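Local coordinates for protein separin (Saccharomyces cerevisiae, PDB 5U1T) that cleaves the Scc1 (Mcd1) subunit of cohesin at the onset of anaphase to let sister chromatids separate, and is held inactive by securin until then, at residues A[566-570]-A[610-614]; A[585-591]-A[626-631]. All blocks are in the same frame, centred on the assembly; numbering follows the deposited sequence.

Contact 1 (A[566-570]-A[610-614]); sequences LNLDM and MLLCY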
# COMPACT_ATOMS: atom_id res chain seq x y z
N LEU A 566 -3.39 16.71 12.41
CA LEU A 566 -3.19 15.65 11.44
C LEU A 566 -1.98 14.79 11.79
O LEU A 566 -2.09 13.56 11.94
CB LEU A 566 -3.02 16.23 10.06
CG LEU A 566 -2.76 15.12 9.04
CD1 LEU A 566 -4.08 14.46 8.71
CD2 LEU A 566 -2.06 15.64 7.80
N ASN A 567 -0.84 15.44 11.93
CA ASN A 567 0.41 14.73 12.17
C ASN A 567 0.47 14.13 13.56
O ASN A 567 1.08 13.09 13.75
CB ASN A 567 1.60 15.65 11.92
CG ASN A 567 1.89 15.83 10.44
OD1 ASN A 567 1.31 16.69 9.78
ND2 ASN A 567 2.79 15.00 9.91
N LEU A 568 -0.18 14.77 14.53
CA LEU A 568 -0.33 14.18 15.86
C LEU A 568 -1.10 12.84 15.81
O LEU A 568 -0.62 11.81 16.31
CB LEU A 568 -1.03 15.16 16.81
CG LEU A 568 -1.38 14.61 18.21
CD1 LEU A 568 -0.15 14.29 19.02
CD2 LEU A 568 -2.25 15.58 18.99
N ASP A 569 -2.29 12.88 15.20
CA ASP A 569 -3.10 11.69 14.91
C ASP A 569 -2.29 10.57 14.28
O ASP A 569 -2.25 9.46 14.80
CB ASP A 569 -4.27 12.03 14.00
CG ASP A 569 -5.48 12.45 14.76
OD1 ASP A 569 -5.44 12.36 16.00
OD2 ASP A 569 -6.48 12.87 14.14
N MET A 570 -1.66 10.86 13.14
CA MET A 570 -0.88 9.86 12.45
C MET A 570 0.20 9.31 13.38
O MET A 570 0.41 8.10 13.45
CB MET A 570 -0.27 10.44 11.19
CG MET A 570 -1.28 10.68 10.10
SD MET A 570 -0.50 11.48 8.70
CE MET A 570 -0.82 10.38 7.35
N MET A 610 -0.62 14.98 2.33
CA MET A 610 -0.65 14.05 3.45
C MET A 610 -2.08 13.79 3.97
O MET A 610 -2.35 12.76 4.60
CB MET A 610 0.25 14.58 4.57
CG MET A 610 0.72 13.57 5.59
SD MET A 610 0.96 11.86 5.01
CE MET A 610 2.08 11.97 3.57
N LEU A 611 -2.99 14.72 3.69
CA LEU A 611 -4.36 14.68 4.22
C LEU A 611 -5.24 13.81 3.34
O LEU A 611 -6.02 13.00 3.84
CB LEU A 611 -4.94 16.10 4.32
CG LEU A 611 -6.38 16.27 4.82
CD1 LEU A 611 -6.51 15.80 6.26
CD2 LEU A 611 -6.83 17.70 4.70
N LEU A 612 -5.12 14.04 2.03
CA LEU A 612 -5.74 13.22 1.01
C LEU A 612 -5.33 11.77 1.21
O LEU A 612 -6.18 10.87 1.23
CB LEU A 612 -5.35 13.69 -0.38
CG LEU A 612 -5.90 15.01 -0.90
CD1 LEU A 612 -5.38 15.27 -2.28
CD2 LEU A 612 -7.41 14.99 -0.92
N CYS A 613 -4.03 11.55 1.37
CA CYS A 613 -3.50 10.21 1.58
C CYS A 613 -3.99 9.57 2.88
O CYS A 613 -4.21 8.36 2.92
CB CYS A 613 -1.98 10.25 1.55
SG CYS A 613 -1.13 8.76 2.10
N TYR A 614 -4.18 10.34 3.94
CA TYR A 614 -4.65 9.72 5.18
C TYR A 614 -6.16 9.54 5.16
O TYR A 614 -6.68 8.64 5.81
CB TYR A 614 -4.24 10.55 6.40
CG TYR A 614 -4.17 9.80 7.71
CD1 TYR A 614 -3.43 8.64 7.84
CD2 TYR A 614 -4.81 10.29 8.84
CE1 TYR A 614 -3.32 7.97 9.04
CE2 TYR A 614 -4.72 9.63 10.06
CZ TYR A 614 -3.97 8.46 10.15
OH TYR A 614 -3.87 7.79 11.34

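Contact 2 (A[585-591]-A[626-631]); sequences YINKWLQ and ELSLCI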
# COMPACT_ATOMS: atom_id res chain seq x y z
N TYR A 585 -10.46 22.61 7.46
CA TYR A 585 -9.62 23.04 6.36
C TYR A 585 -10.44 23.44 5.15
O TYR A 585 -10.12 24.43 4.49
CB TYR A 585 -8.64 21.93 5.97
CG TYR A 585 -7.74 22.29 4.81
CD1 TYR A 585 -6.73 23.23 4.96
CD2 TYR A 585 -7.89 21.67 3.58
CE1 TYR A 585 -5.91 23.55 3.90
CE2 TYR A 585 -7.07 21.98 2.53
CZ TYR A 585 -6.08 22.93 2.69
OH TYR A 585 -5.26 23.25 1.62
N ILE A 586 -11.51 22.70 4.87
CA ILE A 586 -12.34 23.01 3.72
C ILE A 586 -13.10 24.32 3.92
O ILE A 586 -13.16 25.15 3.01
CB ILE A 586 -13.35 21.88 3.41
CG1 ILE A 586 -12.62 20.62 2.92
CG2 ILE A 586 -14.38 22.32 2.36
CD1 ILE A 586 -13.57 19.51 2.53
N ASN A 587 -13.67 24.54 5.10
CA ASN A 587 -14.57 25.67 5.27
C ASN A 587 -13.96 26.95 5.82
O ASN A 587 -14.51 28.03 5.57
CB ASN A 587 -15.73 25.27 6.16
CG ASN A 587 -16.69 24.33 5.45
OD1 ASN A 587 -16.75 23.15 5.77
ND2 ASN A 587 -17.45 24.86 4.46
N LYS A 588 -12.85 26.85 6.54
CA LYS A 588 -12.25 28.02 7.17
C LYS A 588 -10.85 28.32 6.65
O LYS A 588 -10.26 29.33 7.01
CB LYS A 588 -12.19 27.85 8.69
CG LYS A 588 -13.53 27.55 9.32
CD LYS A 588 -14.58 28.50 8.81
CE LYS A 588 -14.87 29.61 9.81
NZ LYS A 588 -15.14 29.00 11.15
N TRP A 589 -10.30 27.46 5.81
CA TRP A 589 -9.06 27.80 5.13
C TRP A 589 -9.23 27.81 3.63
O TRP A 589 -9.23 28.86 3.00
CB TRP A 589 -7.92 26.84 5.51
CG TRP A 589 -6.60 27.48 5.22
CD1 TRP A 589 -5.80 27.27 4.14
CD2 TRP A 589 -5.97 28.49 6.00
NE1 TRP A 589 -4.69 28.07 4.21
CE2 TRP A 589 -4.77 28.83 5.34
CE3 TRP A 589 -6.29 29.13 7.20
CZ2 TRP A 589 -3.89 29.80 5.85
CZ3 TRP A 589 -5.41 30.09 7.71
CH2 TRP A 589 -4.22 30.41 7.03
N LEU A 590 -9.41 26.62 3.07
CA LEU A 590 -9.50 26.44 1.63
C LEU A 590 -10.56 27.32 1.00
O LEU A 590 -10.38 27.81 -0.11
CB LEU A 590 -9.79 24.99 1.32
CG LEU A 590 -9.19 24.41 0.05
CD1 LEU A 590 -7.69 24.59 0.06
CD2 LEU A 590 -9.56 22.92 -0.03
N GLN A 591 -11.65 27.56 1.73
CA GLN A 591 -12.77 28.35 1.22
C GLN A 591 -12.46 29.83 1.14
O GLN A 591 -12.99 30.54 0.27
CB GLN A 591 -14.01 28.15 2.08
CG GLN A 591 -15.29 28.12 1.27
CD GLN A 591 -15.21 27.13 0.12
OE1 GLN A 591 -14.91 25.95 0.31
NE2 GLN A 591 -15.48 27.61 -1.09
N GLU A 626 -15.18 15.61 -1.35
CA GLU A 626 -15.52 17.00 -1.14
C GLU A 626 -14.26 17.88 -1.11
O GLU A 626 -14.21 18.96 -1.72
CB GLU A 626 -16.31 17.16 0.14
CG GLU A 626 -16.58 18.59 0.46
CD GLU A 626 -17.03 18.76 1.88
OE1 GLU A 626 -17.33 17.71 2.51
OE2 GLU A 626 -17.08 19.93 2.35
N LEU A 627 -13.24 17.40 -0.40
CA LEU A 627 -11.93 18.01 -0.38
C LEU A 627 -11.37 18.14 -1.79
O LEU A 627 -11.05 19.26 -2.22
CB LEU A 627 -10.95 17.21 0.49
CG LEU A 627 -9.51 17.71 0.57
CD1 LEU A 627 -9.43 19.22 0.77
CD2 LEU A 627 -8.80 17.02 1.68
N SER A 628 -11.25 17.02 -2.50
CA SER A 628 -10.67 17.02 -3.85
C SER A 628 -11.38 17.98 -4.79
O SER A 628 -10.73 18.71 -5.54
CB SER A 628 -10.72 15.62 -4.45
OG SER A 628 -9.57 14.88 -4.07
N LEU A 629 -12.71 17.96 -4.75
CA LEU A 629 -13.49 18.83 -5.61
C LEU A 629 -13.18 20.27 -5.24
O LEU A 629 -12.95 21.11 -6.11
CB LEU A 629 -14.99 18.55 -5.49
CG LEU A 629 -15.56 17.24 -6.05
CD1 LEU A 629 -17.07 17.27 -5.94
CD2 LEU A 629 -15.12 16.97 -7.48
N CYS A 630 -13.14 20.55 -3.95
CA CYS A 630 -12.90 21.90 -3.49
C CYS A 630 -11.51 22.42 -3.93
O CYS A 630 -11.39 23.55 -4.38
CB CYS A 630 -13.05 21.96 -1.98
SG CYS A 630 -12.81 23.60 -1.36
N ILE A 631 -10.49 21.58 -3.81
CA ILE A 631 -9.15 21.88 -4.33
C ILE A 631 -9.18 22.22 -5.81
O ILE A 631 -8.69 23.27 -6.23
CB ILE A 631 -8.18 20.71 -4.11
CG1 ILE A 631 -7.90 20.51 -2.62
CG2 ILE A 631 -6.90 20.91 -4.92
CD1 ILE A 631 -7.24 19.21 -2.31

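Contact 1 (A[566-570]-A[610-614])
Helix 557-572 packs on helix 602-617 in the alpha-helical region: segments 566-570 and 610-614 run at 41° to each other, and long side chains bridge an axis separation of 11.4 Å. The aromatic interactions centre on Tyr614. Met570 lies over one face of its ring, with CG 3.4 Å from the Tyr614 centroid, a CH-pi contact, and SD 4.3 Å from the same centroid, a Met-aromatic contact; a flexible thioether can lie flat on a ring. Leu566 supplies the branched aliphatic contacts, its CD1 meeting Leu611 CD1 at 3.7 Å and its CD2 reaching Met610 CB at 4.1 Å, and the side chains of Met570 and Met610 touch. Polar groups are served from outside the pair: Tyr614 OH hydrogen-bonds to Leu574 O, and Asp569 OD2 accepts from Asn577 N. Helices 578-590 and 782-805 border the contact, and securin side chains pack on Met570 and Met610. Apolar and sulfur-aromatic packing thus holds the helices together, while the tyrosine hydroxyl reaches back to the connection that follows helix 557-572.

Contact 2 (A[585-591]-A[626-631])
Ile586 points its CB at the neighbouring helix and lays CD1 over the start of segment 626-631, 3.6 Å from Leu627 N and 4.0 Å from Leu627 CB. This joins helix 578-590 to helix 621-633, at 25° over these segments, with helices 602-617 and 635-638 flanking the cluster. One turn later Leu590 continues the interior, its CD2 lying 3.8 Å from Leu627 CD1, 3.6 Å from Cys630 SG and 3.9 Å from Ile631 CG1. Cys630 suits this place because its small, weakly polar thiol fits between Leu590 and Ile586, whose CG2 is 4.2 Å from SG. Tyr585 adds the edge of its ring, CE2 lying 4.0 Å from Leu627 CD1, while its hydroxyl hydrogen-bonds to Glu604 on helix 602-617. Within 585-590 the helix widens into a pi-type turn, Leu590 N donating to Tyr585 O at 2.7 Å, and Leu590 still faces the partner. Cohesion therefore rests on shape and exclusion of water, while Glu626 lies at the partly exposed margin, its OE2 3.5 Å from Ile586 CD1.

Overall arrangement
Following the chain toward the C terminus, helix 557-572 and helix 578-590 are followed, after the short helix 593-596, by helix 602-617 and helix 621-633, two hairpin-like pairs. Contact 1 joins the first helices of the pairs, closing a loop of 39 intervening residues; contact 2 joins the second helices over 34. Their segments alternate along the chain, so the loops cross rather than nest, and each pair is bound to the next through both of its helices, as in superhelical stacks of helical repeats. The contact centres are about 15 Å apart, and Leu627 CD2 packs on Leu612 CD2 at 3.6 Å, merging them into one core. Securin reaches contact 1 but not contact 2.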